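Local coordinates for actin-related protein 8 (Homo sapiens, PDB 4FO0) that binds ATP as an actin-related subunit of the INO80 chromatin-remodelling complex, hydrolysing it only slowly, and helps organise mitotic chromosomes, at residues K527-P530 and S531-R534; S492-D495 and T496-K499. All coordinates share one frame; numbering follows the deposited sequence.

Contact 1 of 2, residues K527-P530 and S531-R534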
ATOM      1  N   LYS A 527     -17.260 -18.885  -3.984  1.00 52.91           N
ATOM      2  CA  LYS A 527     -17.906 -17.740  -4.629  1.00 46.96           C
ATOM      3  C   LYS A 527     -17.842 -17.788  -6.155  1.00 51.92           C
ATOM      4  O   LYS A 527     -18.688 -17.208  -6.827  1.00 49.09           O
ATOM      5  CB  LYS A 527     -17.277 -16.426  -4.152  1.00 58.73           C
ATOM      6  CG  LYS A 527     -18.028 -15.696  -3.058  1.00 62.17           C
ATOM      7  CD  LYS A 527     -17.983 -16.456  -1.758  1.00 70.22           C
ATOM      8  CE  LYS A 527     -18.700 -15.696  -0.655  1.00 65.76           C
ATOM      9  NZ  LYS A 527     -18.496 -16.375   0.660  1.00 72.58           N
ATOM     10  N   MET A 528     -16.832 -18.454  -6.706  1.00 43.04           N
ATOM     11  CA  MET A 528     -16.649 -18.449  -8.155  1.00 56.15           C
ATOM     12  C   MET A 528     -17.766 -19.213  -8.839  1.00 63.06           C
ATOM     13  O   MET A 528     -18.471 -19.979  -8.184  1.00 61.53           O
ATOM     14  CB  MET A 528     -15.300 -19.043  -8.551  1.00 37.90           C
ATOM     15  CG  MET A 528     -15.156 -20.512  -8.221  1.00 57.77           C
ATOM     16  SD  MET A 528     -13.557 -21.148  -8.762  1.00 58.01           S
ATOM     17  CE  MET A 528     -13.710 -20.804 -10.512  1.00 46.02           C
ATOM     18  N   PRO A 529     -17.922 -19.005 -10.161  1.00 71.76           N
ATOM     19  CA  PRO A 529     -18.914 -19.685 -11.004  1.00 64.26           C
ATOM     20  C   PRO A 529     -18.644 -21.183 -11.025  1.00 68.90           C
ATOM     21  O   PRO A 529     -17.534 -21.590 -11.388  1.00 68.23           O
ATOM     22  CB  PRO A 529     -18.662 -19.097 -12.396  1.00 61.56           C
ATOM     23  CG  PRO A 529     -17.889 -17.852 -12.168  1.00 57.43           C
ATOM     24  CD  PRO A 529     -17.061 -18.109 -10.951  1.00 60.45           C
ATOM     25  N   PRO A 530     -19.652 -21.993 -10.654  1.00 77.30           N
ATOM     26  CA  PRO A 530     -19.465 -23.418 -10.361  1.00 71.12           C
ATOM     27  C   PRO A 530     -19.095 -24.183 -11.619  1.00 75.40           C
ATOM     28  O   PRO A 530     -18.404 -25.202 -11.542  1.00 65.81           O
ATOM     29  CB  PRO A 530     -20.840 -23.860  -9.848  1.00 57.19           C
ATOM     30  CG  PRO A 530     -21.658 -22.592  -9.704  1.00 61.37           C
ATOM     31  CD  PRO A 530     -21.074 -21.628 -10.672  1.00 73.95           C
ATOM     32  N   SER A 531     -19.550 -23.678 -12.765  1.00 68.23           N
ATOM     33  CA  SER A 531     -19.178 -24.242 -14.054  1.00 71.43           C
ATOM     34  C   SER A 531     -17.655 -24.272 -14.237  1.00 66.20           C
ATOM     35  O   SER A 531     -17.096 -25.284 -14.661  1.00 74.72           O
ATOM     36  CB  SER A 531     -19.838 -23.454 -15.186  1.00 57.90           C
ATOM     37  OG  SER A 531     -18.880 -22.667 -15.871  1.00 76.82           O
ATOM     38  N   PHE A 532     -16.993 -23.163 -13.905  1.00 70.63           N
ATOM     39  CA  PHE A 532     -15.534 -23.056 -14.019  1.00 65.70           C
ATOM     40  C   PHE A 532     -14.819 -23.820 -12.920  1.00 69.43           C
ATOM     41  O   PHE A 532     -13.736 -24.379 -13.138  1.00 66.36           O
ATOM     42  CB  PHE A 532     -15.084 -21.596 -13.989  1.00 55.88           C
ATOM     43  CG  PHE A 532     -15.192 -20.899 -15.313  1.00 61.71           C
ATOM     44  CD1 PHE A 532     -14.217 -21.086 -16.289  1.00 48.15           C
ATOM     45  CD2 PHE A 532     -16.268 -20.054 -15.589  1.00 58.07           C
ATOM     46  CE1 PHE A 532     -14.304 -20.440 -17.529  1.00 56.92           C
ATOM     47  CE2 PHE A 532     -16.369 -19.401 -16.824  1.00 45.79           C
ATOM     48  CZ  PHE A 532     -15.381 -19.595 -17.798  1.00 46.11           C
ATOM     49  N   ARG A 533     -15.427 -23.831 -11.738  1.00 68.95           N
ATOM     50  CA  ARG A 533     -14.876 -24.546 -10.591  1.00 66.01           C
ATOM     51  C   ARG A 533     -14.646 -26.012 -10.932  1.00 73.36           C
ATOM     52  O   ARG A 533     -13.741 -26.650 -10.396  1.00 59.18           O
ATOM     53  CB  ARG A 533     -15.821 -24.434  -9.397  1.00 64.88           C
ATOM     54  CG  ARG A 533     -15.250 -24.997  -8.119  1.00 59.05           C
ATOM     55  CD  ARG A 533     -16.362 -25.468  -7.202  1.00 79.83           C
ATOM     56  NE  ARG A 533     -15.832 -25.926  -5.924  1.00 86.82           N
ATOM     57  CZ  ARG A 533     -15.998 -25.273  -4.777  1.00102.43           C
ATOM     58  NH1 ARG A 533     -16.696 -24.143  -4.754  1.00100.39           N
ATOM     59  NH2 ARG A 533     -15.480 -25.754  -3.653  1.00 84.79           N
ATOM     60  N   ARG A 534     -15.481 -26.537 -11.827  1.00 78.68           N
ATOM     61  CA  ARG A 534     -15.365 -27.915 -12.291  1.00 80.32           C
ATOM     62  C   ARG A 534     -14.292 -28.044 -13.364  1.00 84.60           C
ATOM     63  O   ARG A 534     -13.294 -28.749 -13.186  1.00 76.14           O
ATOM     64  CB  ARG A 534     -16.714 -28.421 -12.801  1.00 74.21           C
ATOM     65  CG  ARG A 534     -17.670 -28.779 -11.668  1.00 88.96           C
ATOM     66  CD  ARG A 534     -19.000 -29.318 -12.176  1.00100.60           C
ATOM     67  NE  ARG A 534     -20.027 -28.282 -12.208  1.00101.53           N
ATOM     68  CZ  ARG A 534     -20.494 -27.722 -13.319  1.00 98.10           C
ATOM     69  NH1 ARG A 534     -20.033 -28.111 -14.507  1.00 72.01           N
ATOM     70  NH2 ARG A 534     -21.428 -26.777 -13.240  1.00 74.07           N
TER
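Pro529 O takes the N-H groups of both Phe532 and Arg533, the main polar link across this turn. The bond from Arg533 N is 3.1 Å long and lies in the carbonyl plane, with 156° at the hydrogen; the one from Phe532 N is weak, at 126°. One residue on, Pro530 O accepts from Arg534 N at 3.2 Å, the donor tilted from the carbonyl plane. The Arg534 side chain meets that oxygen by a face contact, not a bond in the guanidinium plane: the bend at chi3 (-98°) folds the group back, and Pro530 O sits over one face, 3.5 Å from NE. Met528 crosses both Phe532 and Arg533 at about a right angle. Its CE reaches Phe532 CB at 3.8 Å, while SD lies 4.0 Å from Arg533 CB. Pro529 CB meets the Phe532 ring at its edge, near the ring plane. Tyr501 of helix 494-502 packs on Met528, Pro529 and Phe532. Lacking an N-H costs the prolines nothing here, since the first amides of a helix have no preceding helical carbonyl to bond; separately, Pro529 O and Pro530 O accept from the first turn, implying a helix start fixed by carbonyl oxygens and apolar packing, with Pro529 at the N-cap.

Contact 2 of 2, residues S492-D495 and T496-K499; sequences SSDD and TKKK
The carboxylate of Asp495 meets the Lys498 amine through OD1, and the lysine end comes from one face: its NZ, 3.5 Å from OD1, stands above the carboxylate plane, with CE on the same side. The two side chains run side by side in the same direction, and a bend at chi3 (-63°) in Lys498 turns the amine back for this long salt bridge. The other carboxylate, Asp494, leaves its OD1 4.8 Å from Lys497 NZ, too far for contact; that amine is paired with Asp489 instead. Lys497, extended beyond CG, runs past Ser493 O, its CG at 3.4 Å.

The capping evidence centres on the hydroxyl Ser493 OG. It accepts from Thr496 N at 2.9 Å with an almost straight 177°, and more weakly from Asp495 N, so one hydroxyl serves two amides that the first turn cannot pair with preceding carbonyls. With an alanine in place of Ser493 the hydroxyl is gone, and the amides of Thr496 and Asp495 would probably lose their acceptor, leaving the helix start free to fray. Further along, Lys498 N bonds to Asp494 O at 3.0 Å and Lys499 N to Asp495 O at 3.1 Å, the regular i to i+4 pattern. Thr496 is buried; its OG1, set beside its own backbone N (chi1 -67°), hydrogen-bonds to Glu264, which also takes the salt bridge from Lys499. Two aspartates at this end would be expected to suit the positive pole of the helix dipole, though each also has a lysine nearby. Together these features mark a serine N-cap, with acidic residues in the first turn, opening helix 494-502 in the actin-family fold.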
ATOM      1  N   SER A 492     -12.818 -11.499 -22.029  1.00 67.82           N
ATOM      2  CA  SER A 492     -13.577 -11.984 -23.182  1.00 79.68           C
ATOM      3  C   SER A 492     -13.520 -13.490 -23.454  1.00 66.10           C
ATOM      4  O   SER A 492     -14.543 -14.125 -23.677  1.00 71.58           O
ATOM      5  CB  SER A 492     -13.132 -11.237 -24.434  1.00 71.48           C
ATOM      6  OG  SER A 492     -11.721 -11.230 -24.533  1.00 80.18           O
ATOM      7  N   SER A 493     -12.320 -14.054 -23.414  1.00 69.17           N
ATOM      8  CA  SER A 493     -12.102 -15.447 -23.794  1.00 68.85           C
ATOM      9  C   SER A 493     -12.431 -16.316 -22.606  1.00 70.29           C
ATOM     10  O   SER A 493     -12.473 -15.815 -21.494  1.00 75.03           O
ATOM     11  CB  SER A 493     -10.659 -15.671 -24.231  1.00 72.94           C
ATOM     12  OG  SER A 493     -10.152 -16.871 -23.681  1.00 80.41           O
ATOM     13  N   ASP A 494     -12.666 -17.608 -22.801  1.00 69.10           N
ATOM     14  CA  ASP A 494     -12.886 -18.415 -21.608  1.00 64.14           C
ATOM     15  C   ASP A 494     -11.624 -19.163 -21.237  1.00 70.83           C
ATOM     16  O   ASP A 494     -11.491 -19.665 -20.120  1.00 79.55           O
ATOM     17  CB  ASP A 494     -14.041 -19.392 -21.806  1.00 53.42           C
ATOM     18  CG  ASP A 494     -15.384 -18.710 -21.751  1.00 79.76           C
ATOM     19  OD1 ASP A 494     -15.462 -17.506 -22.094  1.00 95.90           O
ATOM     20  OD2 ASP A 494     -16.362 -19.375 -21.352  1.00 88.17           O
ATOM     21  N   ASP A 495     -10.697 -19.244 -22.185  1.00 75.33           N
ATOM     22  CA  ASP A 495      -9.409 -19.848 -21.902  1.00 82.53           C
ATOM     23  C   ASP A 495      -8.621 -18.914 -21.009  1.00 73.85           C
ATOM     24  O   ASP A 495      -7.935 -19.355 -20.088  1.00 73.74           O
ATOM     25  CB  ASP A 495      -8.647 -20.164 -23.188  1.00 80.42           C
ATOM     26  CG  ASP A 495      -8.850 -21.600 -23.638  1.00118.73           C
ATOM     27  OD1 ASP A 495      -8.159 -22.493 -23.100  1.00128.00           O
ATOM     28  OD2 ASP A 495      -9.708 -21.840 -24.515  1.00122.38           O
ATOM     29  N   THR A 496      -8.734 -17.617 -21.282  1.00 60.65           N
ATOM     30  CA  THR A 496      -8.164 -16.615 -20.405  1.00 60.68           C
ATOM     31  C   THR A 496      -8.703 -16.844 -18.994  1.00 69.18           C
ATOM     32  O   THR A 496      -7.921 -17.026 -18.054  1.00 64.29           O
ATOM     33  CB  THR A 496      -8.503 -15.188 -20.865  1.00 66.92           C
ATOM     34  OG1 THR A 496      -7.849 -14.912 -22.108  1.00 60.17           O
ATOM     35  CG2 THR A 496      -8.033 -14.178 -19.840  1.00 56.02           C
ATOM     36  N   LYS A 497     -10.031 -16.866 -18.849  1.00 46.74           N
ATOM     37  CA  LYS A 497     -10.639 -17.044 -17.531  1.00 47.37           C
ATOM     38  C   LYS A 497     -10.136 -18.295 -16.829  1.00 60.25           C
ATOM     39  O   LYS A 497      -9.845 -18.268 -15.636  1.00 65.82           O
ATOM     40  CB  LYS A 497     -12.157 -17.081 -17.608  1.00 44.94           C
ATOM     41  CG  LYS A 497     -12.775 -15.792 -18.064  1.00 46.57           C
ATOM     42  CD  LYS A 497     -14.291 -15.906 -18.074  1.00 46.86           C
ATOM     43  CE  LYS A 497     -14.912 -14.728 -18.793  1.00 45.37           C
ATOM     44  NZ  LYS A 497     -16.323 -14.506 -18.394  1.00 51.58           N
ATOM     45  N   LYS A 498     -10.044 -19.401 -17.553  1.00 65.30           N
ATOM     46  CA  LYS A 498      -9.513 -20.602 -16.936  1.00 65.31           C
ATOM     47  C   LYS A 498      -8.173 -20.254 -16.302  1.00 64.23           C
ATOM     48  O   LYS A 498      -7.921 -20.568 -15.134  1.00 64.86           O
ATOM     49  CB  LYS A 498      -9.357 -21.736 -17.952  1.00 78.40           C
ATOM     50  CG  LYS A 498     -10.584 -22.625 -18.084  1.00 90.97           C
ATOM     51  CD  LYS A 498     -10.257 -23.938 -18.803  1.00101.73           C
ATOM     52  CE  LYS A 498      -9.801 -23.699 -20.243  1.00113.73           C
ATOM     53  NZ  LYS A 498      -9.336 -24.950 -20.924  1.00 89.39           N
ATOM     54  N   LYS A 499      -7.325 -19.579 -17.073  1.00 56.15           N
ATOM     55  CA  LYS A 499      -5.992 -19.222 -16.603  1.00 52.26           C
ATOM     56  C   LYS A 499      -6.031 -18.316 -15.378  1.00 60.29           C
ATOM     57  O   LYS A 499      -5.264 -18.509 -14.440  1.00 60.39           O
ATOM     58  CB  LYS A 499      -5.180 -18.586 -17.730  1.00 63.18           C
ATOM     59  CG  LYS A 499      -4.896 -19.552 -18.880  1.00 72.65           C
ATOM     60  CD  LYS A 499      -3.752 -19.088 -19.774  1.00 91.56           C
ATOM     61  CE  LYS A 499      -4.144 -17.895 -20.639  1.00 89.41           C
ATOM     62  NZ  LYS A 499      -2.956 -17.318 -21.343  1.00 95.85           N
TER

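In the fold
Contact 2 precedes contact 1 along the chain, and each marks the beginning of a helix: 494-502 for the former, 530-535 for the latter. Their centres lie 13 Å apart, and they touch through the ring of Phe532, whose CZ packs 3.7 Å from Asp494 OD2 and 3.9 Å from Lys497 CD. The same ring meets Tyr501 further along helix 494-502, with planes at about 35°, while Lys498 touches Ile535. Strands 503-507 and 540-542, which follow the two helices, lie side by side in the six-stranded sheet. Both contacts are at the surface, with centres about 29 and 30 Å from the chain centre, away from the ATP pocket.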